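Local atomic coordinates of nitrate regulatory protein (Klebsiella oxytoca, PDB entry 4AKK), a protein that binds the terminator site in the nasF operon leader RNA in response to nitrate or nitrite, causing transcription antitermination of the nasFEDCBA operon. Residues 172-177 with 181-186; 370-375 with 409-414; 80-85 with 89-94. All coordinates share one frame; numbering follows the deposited sequence.

Contact 1 (172-177 with 181-186)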
loop_
_atom_site.group_PDB
_atom_site.type_symbol
_atom_site.label_atom_id
_atom_site.label_comp_id
_atom_site.label_asym_id
_atom_site.label_seq_id
_atom_site.Cartn_x
_atom_site.Cartn_y
_atom_site.Cartn_z
ATOM N N GLN A 172 -6.602 -5.458 -10.863
ATOM C CA GLN A 172 -6.746 -4.395 -11.844
ATOM C C GLN A 172 -8.211 -4.239 -12.225
ATOM O O GLN A 172 -8.660 -3.154 -12.583
ATOM C CB GLN A 172 -5.928 -4.707 -13.095
ATOM C CG GLN A 172 -5.645 -3.475 -13.916
ATOM C CD GLN A 172 -4.693 -2.562 -13.203
ATOM O OE1 GLN A 172 -3.637 -3.001 -12.741
ATOM N NE2 GLN A 172 -5.054 -1.286 -13.095
ATOM N N LEU A 173 -8.950 -5.342 -12.150
ATOM C CA LEU A 173 -10.385 -5.322 -12.402
ATOM C C LEU A 173 -11.117 -4.295 -11.542
ATOM O O LEU A 173 -12.113 -3.726 -11.980
ATOM C CB LEU A 173 -10.995 -6.711 -12.187
ATOM C CG LEU A 173 -10.876 -7.679 -13.360
ATOM C CD1 LEU A 173 -11.732 -8.910 -13.114
ATOM C CD2 LEU A 173 -11.286 -6.990 -14.643
ATOM N N ASN A 174 -10.621 -4.057 -10.328
ATOM C CA ASN A 174 -11.207 -3.048 -9.435
ATOM C C ASN A 174 -11.082 -1.582 -9.875
ATOM O O ASN A 174 -11.851 -0.730 -9.424
ATOM C CB ASN A 174 -10.659 -3.200 -8.016
ATOM C CG ASN A 174 -11.539 -4.075 -7.144
ATOM O OD1 ASN A 174 -12.655 -4.429 -7.530
ATOM N ND2 ASN A 174 -11.051 -4.415 -5.958
ATOM N N ASP A 175 -10.122 -1.281 -10.743
ATOM C CA ASP A 175 -9.924 0.099 -11.194
ATOM C C ASP A 175 -11.107 0.606 -12.027
ATOM O O ASP A 175 -11.156 1.774 -12.422
ATOM C CB ASP A 175 -8.584 0.270 -11.949
ATOM C CG ASP A 175 -8.633 -0.238 -13.400
ATOM O OD1 ASP A 175 -9.742 -0.459 -13.933
ATOM O OD2 ASP A 175 -7.551 -0.408 -14.017
ATOM N N SER A 176 -12.053 -0.282 -12.302
ATOM C CA SER A 176 -13.244 0.098 -13.046
ATOM C C SER A 176 -14.497 -0.402 -12.351
ATOM O O SER A 176 -15.558 -0.533 -12.970
ATOM C CB SER A 176 -13.179 -0.420 -14.481
ATOM O OG SER A 176 -12.380 0.437 -15.282
ATOM N N ILE A 177 -14.360 -0.686 -11.061
ATOM C CA ILE A 177 -15.490 -1.099 -10.241
ATOM C C ILE A 177 -15.765 -0.053 -9.163
ATOM O O ILE A 177 -14.989 0.100 -8.218
ATOM C CB ILE A 177 -15.248 -2.466 -9.588
ATOM C CG1 ILE A 177 -15.067 -3.533 -10.669
ATOM C CG2 ILE A 177 -16.397 -2.819 -8.654
ATOM C CD1 ILE A 177 -15.048 -4.949 -10.144
ATOM N N GLN A 181 -19.351 -2.823 -2.296
ATOM C CA GLN A 181 -19.540 -4.223 -1.921
ATOM C C GLN A 181 -18.848 -5.167 -2.897
ATOM O O GLN A 181 -18.198 -6.135 -2.495
ATOM C CB GLN A 181 -21.025 -4.587 -1.824
ATOM C CG GLN A 181 -21.689 -4.172 -0.519
ATOM C CD GLN A 181 -22.382 -2.830 -0.630
ATOM O OE1 GLN A 181 -23.448 -2.716 -1.243
ATOM N NE2 GLN A 181 -21.781 -1.803 -0.035
ATOM N N ILE A 182 -19.002 -4.895 -4.183
ATOM C CA ILE A 182 -18.374 -5.736 -5.185
ATOM C C ILE A 182 -16.857 -5.623 -5.120
ATOM O O ILE A 182 -16.150 -6.629 -5.133
ATOM C CB ILE A 182 -18.875 -5.403 -6.588
ATOM C CG1 ILE A 182 -20.403 -5.496 -6.614
ATOM C CG2 ILE A 182 -18.270 -6.357 -7.601
ATOM C CD1 ILE A 182 -20.931 -6.890 -6.250
ATOM N N ALA A 183 -16.357 -4.400 -5.029
ATOM C CA ALA A 183 -14.917 -4.196 -4.977
ATOM C C ALA A 183 -14.344 -4.935 -3.778
ATOM O O ALA A 183 -13.305 -5.576 -3.890
ATOM C CB ALA A 183 -14.573 -2.709 -4.924
ATOM N N GLY A 184 -15.033 -4.845 -2.640
ATOM C CA GLY A 184 -14.664 -5.587 -1.443
ATOM C C GLY A 184 -14.639 -7.097 -1.667
ATOM O O GLY A 184 -13.762 -7.799 -1.148
ATOM N N ARG A 185 -15.609 -7.599 -2.431
ATOM C CA ARG A 185 -15.683 -9.030 -2.754
ATOM C C ARG A 185 -14.563 -9.457 -3.687
ATOM O O ARG A 185 -14.041 -10.561 -3.563
ATOM C CB ARG A 185 -17.023 -9.394 -3.399
ATOM C CG ARG A 185 -18.168 -9.553 -2.423
ATOM C CD ARG A 185 -19.465 -9.884 -3.155
ATOM N NE ARG A 185 -20.593 -9.807 -2.239
ATOM C CZ ARG A 185 -21.023 -10.824 -1.501
ATOM N NH1 ARG A 185 -20.425 -12.003 -1.579
ATOM N NH2 ARG A 185 -22.050 -10.657 -0.680
ATOM N N MET A 186 -14.204 -8.586 -4.626
ATOM C CA MET A 186 -13.131 -8.890 -5.559
ATOM C C MET A 186 -11.804 -9.011 -4.833
ATOM O O MET A 186 -11.024 -9.914 -5.111
ATOM C CB MET A 186 -13.040 -7.853 -6.687
ATOM C CG MET A 186 -14.028 -8.103 -7.817
ATOM S SD MET A 186 -13.536 -9.366 -9.025
ATOM C CE MET A 186 -12.498 -10.444 -8.078
#
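Asn174 ND2 donates the hydrogen bond of this contact, to Ala183 O at 3.3 Å. The N-H points at the acceptor fairly straight, 159° at the hydrogen, and the oxygen lies close to the plane of the Asn174 amide. At the other end the donor is tilted from the carbonyl plane of Ala183, with a C=O...N angle of 117°, so the amide approaches the carbonyl from its flank. The same amide turns OD1 against carbon: Asn174 OD1 stands 3.5 Å from Met186 CB and 3.7 Å from Ala183 CB. It is buried here and has no polar partner in the model, so the amide is held through its nitrogen while its oxygen faces apolar surface.

Beside it, Ile177 uses two branches. Ile177 CG2, anti to the backbone N (chi1 -61° for CG1), lies 4.0 Å from Ala183 N and touches Ile182 CB. The longer branch ends on Met186, with Ile177 CD1 4.1 Å from Met186 CG, and these two side chains cross at about a right angle. Leu173 adds a marginal contact, its CD1 4.5 Å from Met186 SD.

Leu173 and Met186 also both meet Ala63 of helix 56-85, while Ile182 continues onto helix 277-312. Asp179, just before helix 180-212, accepts from Ile182 N in its first turn. The arrangement is a tight helix-to-helix connection: segment 172-177, on short helix 169-173 and the turn that follows, folds back on the start of helix 180-212, within the all-helical NIT domain, the nitrate receptor of the protein.

Contact 2 (370-375 with 409-414)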
loop_
_atom_site.group_PDB
_atom_site.type_symbol
_atom_site.label_atom_id
_atom_site.label_comp_id
_atom_site.label_asym_id
_atom_site.label_seq_id
_atom_site.Cartn_x
_atom_site.Cartn_y
_atom_site.Cartn_z
ATOM N N ILE A 370 17.929 -11.001 6.594
ATOM C CA ILE A 370 17.859 -12.181 7.436
ATOM C C ILE A 370 19.243 -12.617 7.922
ATOM O O ILE A 370 19.398 -13.059 9.062
ATOM C CB ILE A 370 17.161 -13.357 6.714
ATOM C CG1 ILE A 370 15.665 -13.059 6.537
ATOM C CG2 ILE A 370 17.324 -14.619 7.511
ATOM C CD1 ILE A 370 14.986 -13.866 5.436
ATOM N N GLU A 371 20.249 -12.499 7.056
ATOM C CA GLU A 371 21.617 -12.833 7.448
ATOM C C GLU A 371 22.108 -11.897 8.560
ATOM O O GLU A 371 22.648 -12.347 9.574
ATOM C CB GLU A 371 22.561 -12.801 6.242
ATOM C CG GLU A 371 22.315 -13.923 5.224
ATOM C CD GLU A 371 22.436 -15.302 5.837
ATOM O OE1 GLU A 371 23.196 -15.458 6.818
ATOM O OE2 GLU A 371 21.767 -16.231 5.342
ATOM N N LYS A 372 21.905 -10.599 8.367
ATOM C CA LYS A 372 22.174 -9.615 9.423
ATOM C C LYS A 372 21.474 -9.927 10.759
ATOM O O LYS A 372 22.101 -9.906 11.822
ATOM C CB LYS A 372 21.772 -8.223 8.959
ATOM C CG LYS A 372 22.703 -7.575 7.947
ATOM C CD LYS A 372 22.058 -6.293 7.413
ATOM C CE LYS A 372 23.020 -5.443 6.599
ATOM N NZ LYS A 372 23.806 -4.519 7.461
ATOM N N ALA A 373 20.175 -10.199 10.723
ATOM C CA ALA A 373 19.476 -10.576 11.954
ATOM C C ALA A 373 20.086 -11.827 12.594
ATOM O O ALA A 373 20.200 -11.914 13.820
ATOM C CB ALA A 373 17.994 -10.764 11.709
ATOM N N LYS A 374 20.472 -12.797 11.768
ATOM C CA LYS A 374 21.132 -13.995 12.278
ATOM C C LYS A 374 22.422 -13.639 13.019
ATOM O O LYS A 374 22.663 -14.115 14.129
ATOM C CB LYS A 374 21.425 -14.984 11.153
ATOM C CG LYS A 374 20.249 -15.880 10.794
ATOM C CD LYS A 374 20.458 -16.559 9.437
ATOM C CE LYS A 374 21.841 -17.194 9.329
ATOM N NZ LYS A 374 22.090 -17.784 7.974
ATOM N N SER A 375 23.243 -12.797 12.401
ATOM C CA SER A 375 24.482 -12.344 13.031
ATOM C C SER A 375 24.220 -11.687 14.381
ATOM O O SER A 375 24.973 -11.894 15.329
ATOM C CB SER A 375 25.230 -11.379 12.118
ATOM O OG SER A 375 25.356 -11.941 10.824
ATOM N N ALA A 409 12.330 -6.211 12.118
ATOM C CA ALA A 409 11.984 -5.788 13.472
ATOM C C ALA A 409 13.208 -5.798 14.388
ATOM O O ALA A 409 13.419 -4.864 15.148
ATOM C CB ALA A 409 10.861 -6.649 14.061
ATOM N N LEU A 410 14.017 -6.848 14.311
ATOM C CA LEU A 410 15.171 -6.976 15.208
ATOM C C LEU A 410 16.277 -5.953 14.920
ATOM O O LEU A 410 16.913 -5.447 15.844
ATOM C CB LEU A 410 15.738 -8.399 15.184
ATOM C CG LEU A 410 17.059 -8.673 15.918
ATOM C CD1 LEU A 410 16.961 -8.300 17.389
ATOM C CD2 LEU A 410 17.482 -10.136 15.762
ATOM N N LEU A 411 16.506 -5.656 13.643
ATOM C CA LEU A 411 17.507 -4.664 13.260
ATOM C C LEU A 411 17.051 -3.260 13.661
ATOM O O LEU A 411 17.862 -2.389 13.975
ATOM C CB LEU A 411 17.785 -4.727 11.753
ATOM C CG LEU A 411 18.327 -6.047 11.200
ATOM C CD1 LEU A 411 18.276 -6.051 9.680
ATOM C CD2 LEU A 411 19.738 -6.300 11.691
ATOM N N THR A 412 15.742 -3.048 13.653
ATOM C CA THR A 412 15.181 -1.769 14.055
ATOM C C THR A 412 15.467 -1.436 15.518
ATOM O O THR A 412 15.644 -0.275 15.871
ATOM C CB THR A 412 13.668 -1.716 13.805
ATOM O OG1 THR A 412 13.417 -1.884 12.403
ATOM C CG2 THR A 412 13.099 -0.371 14.262
ATOM N N VAL A 413 15.512 -2.448 16.373
ATOM C CA VAL A 413 15.697 -2.201 17.797
ATOM C C VAL A 413 17.027 -2.718 18.360
ATOM O O VAL A 413 17.200 -2.799 19.577
ATOM C CB VAL A 413 14.562 -2.843 18.624
ATOM C CG1 VAL A 413 13.204 -2.330 18.178
ATOM C CG2 VAL A 413 14.633 -4.350 18.524
ATOM N N LYS A 414 17.971 -3.073 17.502
ATOM C CA LYS A 414 19.148 -3.786 18.016
ATOM C C LYS A 414 20.037 -2.897 18.892
ATOM O O LYS A 414 20.916 -3.394 19.593
ATOM C CB LYS A 414 19.946 -4.505 16.913
ATOM C CG LYS A 414 20.507 -3.594 15.849
ATOM C CD LYS A 414 21.600 -4.288 15.044
ATOM C CE LYS A 414 21.926 -3.484 13.801
ATOM N NZ LYS A 414 22.348 -2.088 14.128
#
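Van der Waals packing of leucine methyls on side chains and backbone makes the contact between 370-375 and 409-414, and no hydrogen bond crosses it. Leu411 is the residue most buried by the contact, placing its two methyls against Lys372 and the backbone beyond it. Leu411 CD2 lies 3.9 Å from Lys372 CB and 4.0 Å from Ala373 N, while CD1 touches the same Lys372 CB from slightly farther off. With CG beside the backbone N (chi1 -61°), the fork of Leu411 is presented to the helix at the root of the lysine; the charged end of Lys372 leads away. Leu410 has the other common leucine shape, CG anti to its N (chi1 172°), and engages through one branch. Leu410 CD2 sits 3.8 Å from Ala373 O and 4.1 Å from Ala373 CB. The small methyl of Ala373 goes with a close approach of the backbones, since the CA atoms of Ala373 and Leu411 are 6.4 Å apart.

Within 370-375, polar bonds tie residues of helix 360-380 to each other. Lys374 NZ forms a salt bridge with Glu371 OE1 at 2.8 Å, met on the syn side of the carboxylate, with a weak second bond to OE2; Glu385 supplies another acidic partner for the same ammonium. Glu371 O accepts both Ser375 N and Ser375 OG, the hydroxyl at 3.0 Å standing above the carbonyl plane.

Both segments belong to the ANTAR RNA-binding domain. Helix 385-399 meets Ala373 through Leu392, and Ala407, earlier in helix 403-412, also packs on Ala373. Farther along, Thr412 is hydrogen-bonded to Gln401 of the second subunit, so helix 403-412 lies between helix 360-380 of its own chain and the partner chain.

Contact 3 (80-85 with 89-94)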
loop_
_atom_site.group_PDB
_atom_site.type_symbol
_atom_site.label_atom_id
_atom_site.label_comp_id
_atom_site.label_asym_id
_atom_site.label_seq_id
_atom_site.Cartn_x
_atom_site.Cartn_y
_atom_site.Cartn_z
ATOM N N SER A 80 2.587 -32.367 -13.839
ATOM C CA SER A 80 3.879 -32.279 -14.515
ATOM C C SER A 80 5.012 -32.493 -13.517
ATOM O O SER A 80 6.010 -33.129 -13.819
ATOM C CB SER A 80 4.038 -30.924 -15.207
ATOM O OG SER A 80 2.938 -30.688 -16.074
ATOM N N ASN A 81 4.842 -31.971 -12.313
ATOM C CA ASN A 81 5.879 -32.088 -11.295
ATOM C C ASN A 81 6.151 -33.539 -10.885
ATOM O O ASN A 81 7.312 -33.934 -10.711
ATOM C CB ASN A 81 5.516 -31.249 -10.070
ATOM C CG ASN A 81 6.731 -30.668 -9.386
ATOM O OD1 ASN A 81 7.624 -30.134 -10.047
ATOM N ND2 ASN A 81 6.773 -30.762 -8.055
ATOM N N ILE A 82 5.087 -34.327 -10.726
ATOM C CA ILE A 82 5.221 -35.724 -10.302
ATOM C C ILE A 82 5.747 -36.581 -11.453
ATOM O O ILE A 82 6.605 -37.435 -11.270
ATOM C CB ILE A 82 3.891 -36.315 -9.765
ATOM C CG1 ILE A 82 3.369 -35.502 -8.578
ATOM C CG2 ILE A 82 4.097 -37.753 -9.314
ATOM C CD1 ILE A 82 4.218 -35.657 -7.322
ATOM N N TRP A 83 5.222 -36.335 -12.643
ATOM C CA TRP A 83 5.775 -36.914 -13.853
ATOM C C TRP A 83 7.289 -36.718 -13.921
ATOM O O TRP A 83 8.028 -37.684 -14.111
ATOM C CB TRP A 83 5.082 -36.300 -15.068
ATOM C CG TRP A 83 5.722 -36.608 -16.357
ATOM C CD1 TRP A 83 6.438 -35.753 -17.137
ATOM C CD2 TRP A 83 5.714 -37.867 -17.039
ATOM N NE1 TRP A 83 6.879 -36.398 -18.263
ATOM C CE2 TRP A 83 6.450 -37.697 -18.231
ATOM C CE3 TRP A 83 5.159 -39.119 -16.761
ATOM C CZ2 TRP A 83 6.644 -38.735 -19.150
ATOM C CZ3 TRP A 83 5.354 -40.151 -17.673
ATOM C CH2 TRP A 83 6.093 -39.951 -18.852
ATOM N N LEU A 84 7.761 -35.477 -13.750
ATOM C CA LEU A 84 9.198 -35.203 -13.864
ATOM C C LEU A 84 10.032 -35.782 -12.706
ATOM O O LEU A 84 11.047 -36.432 -12.941
ATOM C CB LEU A 84 9.469 -33.701 -14.053
ATOM C CG LEU A 84 8.938 -33.066 -15.349
ATOM C CD1 LEU A 84 8.921 -31.538 -15.259
ATOM C CD2 LEU A 84 9.720 -33.535 -16.592
ATOM N N CYS A 85 9.592 -35.567 -11.468
ATOM C CA CYS A 85 10.303 -36.074 -10.286
ATOM C C CYS A 85 10.321 -37.603 -10.189
ATOM O O CYS A 85 11.185 -38.177 -9.520
ATOM C CB CYS A 85 9.669 -35.537 -8.997
ATOM S SG CYS A 85 9.836 -33.754 -8.681
ATOM N N ARG A 89 7.506 -41.989 -14.594
ATOM C CA ARG A 89 6.832 -43.202 -14.111
ATOM C C ARG A 89 5.367 -42.980 -13.736
ATOM O O ARG A 89 4.523 -43.842 -13.972
ATOM C CB ARG A 89 7.581 -43.795 -12.914
ATOM C CG ARG A 89 8.827 -44.569 -13.308
ATOM C CD ARG A 89 9.787 -44.721 -12.139
ATOM N NE ARG A 89 11.106 -45.170 -12.582
ATOM C CZ ARG A 89 12.160 -45.305 -11.783
ATOM N NH1 ARG A 89 12.060 -45.023 -10.491
ATOM N NH2 ARG A 89 13.318 -45.722 -12.277
ATOM N N LEU A 90 5.070 -41.827 -13.141
ATOM C CA LEU A 90 3.743 -41.573 -12.598
ATOM C C LEU A 90 3.104 -40.326 -13.182
ATOM O O LEU A 90 3.800 -39.376 -13.566
ATOM C CB LEU A 90 3.816 -41.439 -11.075
ATOM C CG LEU A 90 4.479 -42.623 -10.373
ATOM C CD1 LEU A 90 4.738 -42.326 -8.911
ATOM C CD2 LEU A 90 3.630 -43.880 -10.537
ATOM N N TYR A 91 1.777 -40.356 -13.266
ATOM C CA TYR A 91 0.947 -39.174 -13.526
ATOM C C TYR A 91 0.825 -38.726 -14.977
ATOM O O TYR A 91 0.357 -37.620 -15.250
ATOM C CB TYR A 91 1.361 -38.001 -12.634
ATOM C CG TYR A 91 0.598 -37.972 -11.335
ATOM C CD1 TYR A 91 0.849 -38.906 -10.345
ATOM C CD2 TYR A 91 -0.384 -37.016 -11.105
ATOM C CE1 TYR A 91 0.141 -38.891 -9.157
ATOM C CE2 TYR A 91 -1.095 -36.991 -9.921
ATOM C CZ TYR A 91 -0.827 -37.931 -8.949
ATOM O OH TYR A 91 -1.526 -37.909 -7.767
ATOM N N ALA A 92 1.226 -39.589 -15.902
ATOM C CA ALA A 92 1.051 -39.314 -17.321
ATOM C C ALA A 92 -0.416 -39.046 -17.665
ATOM O O ALA A 92 -0.720 -38.127 -18.419
ATOM C CB ALA A 92 1.588 -40.475 -18.150
ATOM N N ALA A 93 -1.316 -39.861 -17.117
ATOM C CA ALA A 93 -2.752 -39.710 -17.345
ATOM C C ALA A 93 -3.270 -38.371 -16.828
ATOM O O ALA A 93 -4.059 -37.695 -17.489
ATOM C CB ALA A 93 -3.522 -40.862 -16.687
ATOM N N GLU A 94 -2.826 -38.005 -15.632
ATOM C CA GLU A 94 -3.187 -36.729 -15.029
ATOM C C GLU A 94 -2.644 -35.548 -15.847
ATOM O O GLU A 94 -3.351 -34.572 -16.085
ATOM C CB GLU A 94 -2.686 -36.666 -13.584
ATOM C CG GLU A 94 -3.524 -37.470 -12.574
ATOM C CD GLU A 94 -3.272 -38.983 -12.614
ATOM O OE1 GLU A 94 -2.379 -39.448 -13.358
ATOM O OE2 GLU A 94 -3.979 -39.718 -11.882
#
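Ile82 and Trp83 reach across by turning a branch anti to the backbone N: CG2 for Ile82, and CG for Trp83, with chi1 169°. The first torsion directs Ile82 CG2 onto Tyr91, 3.6 Å from Tyr91 CD1, and CB of the isoleucine lies over one face of the phenol ring. This is an aliphatic group on an aromatic face, with the two side chains crossing at a slant. The same Ile82 CG2 also touches Leu90 CB at 4.1 Å, so one methyl meets two successive residues of the returning chain.

The tryptophan torsion lays the indole against Leu90 O and Ala92. Leu90 O is near the ring plane at its edge, 3.5 Å from Trp83 CE3. Leu90 O also receives a CA-H...O contact from Trp83 CA at 3.2 Å, with 138° at the hydrogen. Trp83 N is close to it too, but the angle there is too poor for a hydrogen bond. Farther round the six-membered ring, Trp83 CZ3 meets Ala92 CB at 3.8 Å, obliquely. Tyr91, at the N-cap position of the new helix, has a positive phi of 81°, and it comes between the extended Leu90 and the first helical residue, Ala92; Glu94 CD lies over the opposite face of its ring from Ile82, toward the rim.

The contact closes the connection between helices 56-85 and 92-117, a surface turn in which Ser86 OG is hydrogen-bonded to Arg89 N, Leu90 N and Ile82 O. The indole NE1 is bonded to Val145 O near the end of helix 138-147. Ile82 also packs on Leu280 and Phe283 of helix 277-312, while neighbouring Asn81 and Cys85 face helices 152-167 and 180-212.

From the N terminus the chain first meets contact 3, where the six-residue connection between helices 56-85 and 92-117 is closed. Contact 1 follows, joining helix 169-173 to helix 180-212, with three residues between its segments. Contact 2 comes last and spans 33 residues, bringing helix 403-412 back to helix 360-380. The three are in series, with none nested or crossed. Contacts 1 and 3 share the NIT range yet lie on opposite sides of the chain's centre, their own centres 38 Å apart; helices 56-85, 180-212 and 277-312 form part of or touch both. Contact 2 belongs to the ANTAR range, its nearest atoms about 28 Å from contact 1 and about 23 Å from contact 3.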